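Tyrosine--tRNA ligase (Pyrococcus horikoshii, PDB 2CYC) attaches tyrosine to tRNA(Tyr) in two steps, activating the amino acid with ATP to tyrosyl-AMP and then passing it to the acceptor end of the tRNA. Local coordinates at residues 69-74 with 119-124; 222-227 with 289-294. All coordinates share one frame; numbering follows the deposited sequence.

Contact 1 of 2, residues 69-74 with 119-124; sequences RVFLAD and VLASEI. With TYR (tyrosine), chain C.
Phe71 meets Ala121 through the tip of its ring, with CZ 3.5 Å from Ala121 CB. CG lies anti to the backbone N (chi1 -172°), which lays the ring over the neighbouring segment, where CD1 leans obliquely on Val119 CG1 and Ile124 CD1 touches the ring edge at CE1. CE2 also lies 3.6 Å from the phenolic OH of the bound tyrosine, so the ring lies between the substrate and residues 119-124. An alanine in place of Phe71 would probably open a gap beside the phenolic OH of the substrate and leave Ala121 and Ile124 without their aromatic partner. The backbones pair as parallel strands, Val119 bonding through N to Val70 O and through O to Leu72 N. Leu72 O is gripped from opposite faces, by Ala121 N at 2.8 Å and by Asp74 N. Asp74 CG stands between its own N and carbonyl carbon (chi1 55°), and OD2 takes the Ser122 OG hydrogen bond of 2.7 Å on its syn lone pair; a weak bond links OD1 to Ser122 N. At the other end, Val119 CG2 lies over one face of the Arg69 guanidinium, whose NH1 forms a salt bridge with Glu117 and whose NH2 is hydrogen-bonded to Gln179. Adjacent parallel strands whose C-terminal ends reach the substrate are characteristic of the class I synthetase Rossmann-type catalytic domain, and Phe71 and Ala73 line its tyrosine pocket.

Contact 2 of 2, residues 222-227 with 289-294; sequences HHHLLL and VLDWVE
His224 and Asp291 meet tip to tip, NE2 giving a hydrogen bond of 2.7 Å to OD2, which receives it on its syn lone pair. The imidazole and carboxylate planes are turned 56° apart, and NE2 makes a second, weak bond to OD1. With CG anti to the backbone N in both residues, each group is extended from its backbone to meet the other. The pair is a histidine–carboxylate hydrogen bond, and the carboxylate would probably stabilise a protonated imidazole.

Past Leu225, the chain brings Leu226 against both helix residues. Its CA lies 3.4 Å from Asp291 OD1, while CD2 approaches Trp292 CD1 at 4.1 Å, the two side chains crossing at about a right angle.

Leu227 then uses both polar atoms of its backbone. Its N gives a nearly straight bond of 3.0 Å to Asp291 OD1, arriving on the anti side and 31° out of the carboxylate plane. OD2 thus grips the imidazole, while OD1 holds the main chain and shares His224 NE2 weakly. Leu227 O accepts from Trp292 NE1 at 2.8 Å, with the oxygen near the indole plane, a bond that satisfies the indole N-H and probably limits rotation of the ring.

The loop follows directly on strand 214-223 of the central sheet and approaches helix 288-297 as it goes from His224 to Leu227. Tyr295, one turn along that helix from Asp291, stacks on the His224 ring. Helix 48-63 reaches the junction through Met53 on Leu226 and Leu48 on Trp292, while helix 336-350 packs against Trp292 through Leu347 and against Val293 through Val343.

Overall arrangement
From the N terminus, the chain first meets contact 1, which closes a loop with 44 largely helical intervening residues, including helices 74-79 and 87-108, and brings strand 117-120 beside 69-72. The chain then passes through helix 164-178 and strand 183-187 to strand 214-223, where contact 2 opens. Its 61 intervening residues include the KMSKS region and helices 240-250 and 267-276. The two closures run in series, neither nested nor crossed, with centres about 26 Å apart. Both reach the same central sheet: contact 1 joins two of its strands beside the bound tyrosine, whereas contact 2 ties the exit from strand 214-223 to helix 288-297 and the helices packed around it.

Contact 1 of 2, residues 69-74 with 119-124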
# COMPACT_ATOMS: atom_id res chain seq x y z
N ARG A 69 20.96 9.79 -11.80
CA ARG A 69 20.95 8.87 -10.66
C ARG A 69 20.45 7.48 -11.01
O ARG A 69 19.48 7.33 -11.76
CB ARG A 69 20.05 9.44 -9.55
CG ARG A 69 19.79 8.49 -8.37
CD ARG A 69 18.86 9.13 -7.35
NE ARG A 69 19.37 10.42 -6.91
CZ ARG A 69 18.77 11.20 -6.00
NH1 ARG A 69 19.31 12.37 -5.67
NH2 ARG A 69 17.63 10.82 -5.43
N VAL A 70 21.13 6.46 -10.47
CA VAL A 70 20.74 5.07 -10.66
C VAL A 70 20.10 4.67 -9.33
O VAL A 70 20.72 4.80 -8.26
CB VAL A 70 21.96 4.15 -10.95
CG1 VAL A 70 21.57 2.68 -10.79
CG2 VAL A 70 22.49 4.42 -12.36
N PHE A 71 18.86 4.21 -9.40
CA PHE A 71 18.06 3.81 -8.24
C PHE A 71 17.99 2.28 -8.18
O PHE A 71 17.42 1.64 -9.08
CB PHE A 71 16.65 4.42 -8.42
CG PHE A 71 15.75 4.27 -7.23
CD1 PHE A 71 15.92 5.07 -6.10
CD2 PHE A 71 14.65 3.41 -7.27
CE1 PHE A 71 15.01 5.02 -5.03
CE2 PHE A 71 13.73 3.34 -6.21
CZ PHE A 71 13.92 4.16 -5.09
N LEU A 72 18.57 1.70 -7.13
CA LEU A 72 18.59 0.25 -6.93
C LEU A 72 17.35 -0.10 -6.11
O LEU A 72 17.30 0.10 -4.89
CB LEU A 72 19.88 -0.14 -6.19
CG LEU A 72 21.16 0.48 -6.79
CD1 LEU A 72 22.31 0.43 -5.78
CD2 LEU A 72 21.52 -0.24 -8.07
N ALA A 73 16.33 -0.63 -6.80
CA ALA A 73 15.04 -0.94 -6.17
C ALA A 73 15.01 -2.23 -5.36
O ALA A 73 14.39 -3.22 -5.79
CB ALA A 73 13.96 -0.98 -7.26
N ASP A 74 15.63 -2.22 -4.17
CA ASP A 74 15.69 -3.42 -3.35
C ASP A 74 14.37 -3.95 -2.80
O ASP A 74 14.02 -5.10 -3.07
CB ASP A 74 16.76 -3.28 -2.22
CG ASP A 74 16.57 -2.04 -1.34
OD1 ASP A 74 15.71 -1.17 -1.62
OD2 ASP A 74 17.32 -1.94 -0.34
N VAL A 119 21.65 5.34 -5.49
CA VAL A 119 20.79 5.30 -4.31
C VAL A 119 20.12 3.94 -4.12
O VAL A 119 19.47 3.42 -5.02
CB VAL A 119 19.68 6.39 -4.43
CG1 VAL A 119 18.62 6.20 -3.36
CG2 VAL A 119 20.30 7.78 -4.31
N LEU A 120 20.31 3.34 -2.94
CA LEU A 120 19.66 2.07 -2.62
C LEU A 120 18.25 2.49 -2.19
O LEU A 120 18.12 3.31 -1.29
CB LEU A 120 20.40 1.39 -1.46
CG LEU A 120 19.96 -0.04 -1.12
CD1 LEU A 120 20.09 -0.93 -2.35
CD2 LEU A 120 20.81 -0.58 0.03
N ALA A 121 17.21 1.95 -2.83
CA ALA A 121 15.83 2.35 -2.50
C ALA A 121 15.53 2.43 -1.01
O ALA A 121 14.91 3.39 -0.55
CB ALA A 121 14.81 1.42 -3.18
N SER A 122 15.97 1.43 -0.25
CA SER A 122 15.70 1.43 1.18
C SER A 122 16.16 2.70 1.90
O SER A 122 15.66 3.01 2.98
CB SER A 122 16.31 0.18 1.84
OG SER A 122 17.67 0.02 1.48
N GLU A 123 17.08 3.45 1.29
CA GLU A 123 17.55 4.70 1.88
C GLU A 123 16.35 5.63 2.04
O GLU A 123 16.27 6.38 3.02
CB GLU A 123 18.60 5.38 0.98
CG GLU A 123 19.88 4.57 0.73
CD GLU A 123 20.86 5.28 -0.22
OE1 GLU A 123 21.75 4.60 -0.81
OE2 GLU A 123 20.75 6.52 -0.37
N ILE A 124 15.42 5.61 1.08
CA ILE A 124 14.25 6.47 1.22
C ILE A 124 13.04 5.70 1.76
O ILE A 124 12.21 6.27 2.46
CB ILE A 124 13.84 7.17 -0.12
CG1 ILE A 124 13.35 6.14 -1.14
CG2 ILE A 124 15.04 7.95 -0.69
CD1 ILE A 124 12.82 6.78 -2.45
N TYR C . 9.81 -1.39 -12.29
CA TYR C . 11.23 -1.27 -12.74
C TYR C . 11.66 -2.52 -13.51
O TYR C . 10.89 -3.50 -13.51
CB TYR C . 12.15 -1.06 -11.53
CG TYR C . 11.89 0.24 -10.79
CD1 TYR C . 12.05 1.47 -11.43
CD2 TYR C . 11.50 0.24 -9.45
CE1 TYR C . 11.80 2.68 -10.75
CE2 TYR C . 11.26 1.43 -8.76
CZ TYR C . 11.41 2.65 -9.41
OH TYR C . 11.16 3.82 -8.73
OXT TYR C . 12.76 -2.50 -14.09

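Contact 2 of 2, residues 222-227 with 289-294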
# COMPACT_ATOMS: atom_id res chain seq x y z
N HIS A 222 11.60 7.60 -22.27
CA HIS A 222 11.64 6.15 -22.41
C HIS A 222 12.56 5.69 -23.52
O HIS A 222 12.52 6.21 -24.64
CB HIS A 222 10.22 5.63 -22.65
CG HIS A 222 9.24 6.08 -21.61
ND1 HIS A 222 8.01 6.61 -21.91
CD2 HIS A 222 9.36 6.14 -20.26
CE1 HIS A 222 7.41 7.00 -20.80
NE2 HIS A 222 8.21 6.72 -19.78
N HIS A 223 13.41 4.72 -23.21
CA HIS A 223 14.31 4.26 -24.23
C HIS A 223 13.85 2.95 -24.82
O HIS A 223 13.10 2.21 -24.20
CB HIS A 223 15.75 4.15 -23.71
CG HIS A 223 15.93 3.19 -22.57
ND1 HIS A 223 16.41 3.59 -21.34
CD2 HIS A 223 15.79 1.85 -22.51
CE1 HIS A 223 16.57 2.53 -20.57
NE2 HIS A 223 16.20 1.46 -21.25
N HIS A 224 14.31 2.70 -26.04
CA HIS A 224 13.98 1.50 -26.79
C HIS A 224 14.38 0.22 -26.05
O HIS A 224 15.43 0.17 -25.38
CB HIS A 224 14.70 1.57 -28.15
CG HIS A 224 14.54 0.35 -29.00
ND1 HIS A 224 13.38 0.08 -29.69
CD2 HIS A 224 15.39 -0.66 -29.28
CE1 HIS A 224 13.53 -1.05 -30.37
NE2 HIS A 224 14.75 -1.51 -30.14
N LEU A 225 13.54 -0.80 -26.15
CA LEU A 225 13.84 -2.08 -25.51
C LEU A 225 14.51 -3.00 -26.54
O LEU A 225 13.88 -3.41 -27.51
CB LEU A 225 12.56 -2.72 -24.99
CG LEU A 225 11.72 -1.94 -23.98
CD1 LEU A 225 10.46 -2.75 -23.64
CD2 LEU A 225 12.54 -1.67 -22.71
N LEU A 226 15.78 -3.33 -26.34
CA LEU A 226 16.45 -4.23 -27.27
C LEU A 226 15.82 -5.62 -27.21
O LEU A 226 15.51 -6.13 -26.14
CB LEU A 226 17.95 -4.34 -26.95
CG LEU A 226 18.84 -3.10 -27.13
CD1 LEU A 226 20.26 -3.44 -26.69
CD2 LEU A 226 18.83 -2.65 -28.59
N LEU A 227 15.63 -6.23 -28.38
CA LEU A 227 15.06 -7.57 -28.47
C LEU A 227 16.06 -8.65 -28.09
O LEU A 227 17.27 -8.46 -28.23
CB LEU A 227 14.59 -7.85 -29.90
CG LEU A 227 13.42 -7.02 -30.43
CD1 LEU A 227 13.22 -7.31 -31.91
CD2 LEU A 227 12.16 -7.35 -29.62
N VAL A 289 19.10 -8.90 -34.65
CA VAL A 289 20.44 -8.43 -34.97
C VAL A 289 20.43 -7.01 -35.52
O VAL A 289 21.25 -6.18 -35.09
CB VAL A 289 21.14 -9.36 -35.98
CG1 VAL A 289 22.51 -8.78 -36.33
CG2 VAL A 289 21.30 -10.76 -35.38
N LEU A 290 19.53 -6.71 -36.45
CA LEU A 290 19.47 -5.36 -37.01
C LEU A 290 19.04 -4.38 -35.91
O LEU A 290 19.44 -3.22 -35.91
CB LEU A 290 18.48 -5.28 -38.19
CG LEU A 290 18.87 -5.90 -39.54
CD1 LEU A 290 17.69 -5.77 -40.51
CD2 LEU A 290 20.11 -5.19 -40.11
N ASP A 291 18.22 -4.88 -34.98
CA ASP A 291 17.74 -4.08 -33.85
C ASP A 291 18.96 -3.59 -33.05
O ASP A 291 19.05 -2.41 -32.70
CB ASP A 291 16.83 -4.95 -32.97
CG ASP A 291 16.14 -4.17 -31.85
OD1 ASP A 291 16.34 -4.51 -30.67
OD2 ASP A 291 15.40 -3.21 -32.16
N TRP A 292 19.90 -4.49 -32.79
CA TRP A 292 21.11 -4.16 -32.04
C TRP A 292 22.03 -3.25 -32.87
O TRP A 292 22.68 -2.35 -32.33
CB TRP A 292 21.85 -5.45 -31.65
CG TRP A 292 21.17 -6.25 -30.56
CD1 TRP A 292 19.83 -6.24 -30.25
CD2 TRP A 292 21.77 -7.21 -29.68
NE1 TRP A 292 19.58 -7.13 -29.23
CE2 TRP A 292 20.75 -7.74 -28.86
CE3 TRP A 292 23.09 -7.67 -29.50
CZ2 TRP A 292 20.99 -8.71 -27.88
CZ3 TRP A 292 23.33 -8.65 -28.52
CH2 TRP A 292 22.28 -9.15 -27.72
N VAL A 293 22.08 -3.49 -34.18
CA VAL A 293 22.91 -2.67 -35.06
C VAL A 293 22.39 -1.23 -35.04
O VAL A 293 23.16 -0.28 -34.94
CB VAL A 293 22.88 -3.19 -36.53
CG1 VAL A 293 23.50 -2.15 -37.46
CG2 VAL A 293 23.63 -4.51 -36.65
N GLU A 294 21.08 -1.07 -35.13
CA GLU A 294 20.52 0.26 -35.14
C GLU A 294 20.70 1.04 -33.84
O GLU A 294 21.12 2.19 -33.87
CB GLU A 294 19.02 0.22 -35.47
CG GLU A 294 18.42 1.63 -35.55
CD GLU A 294 16.96 1.63 -35.95
OE1 GLU A 294 16.43 2.73 -36.20
OE2 GLU A 294 16.35 0.55 -36.00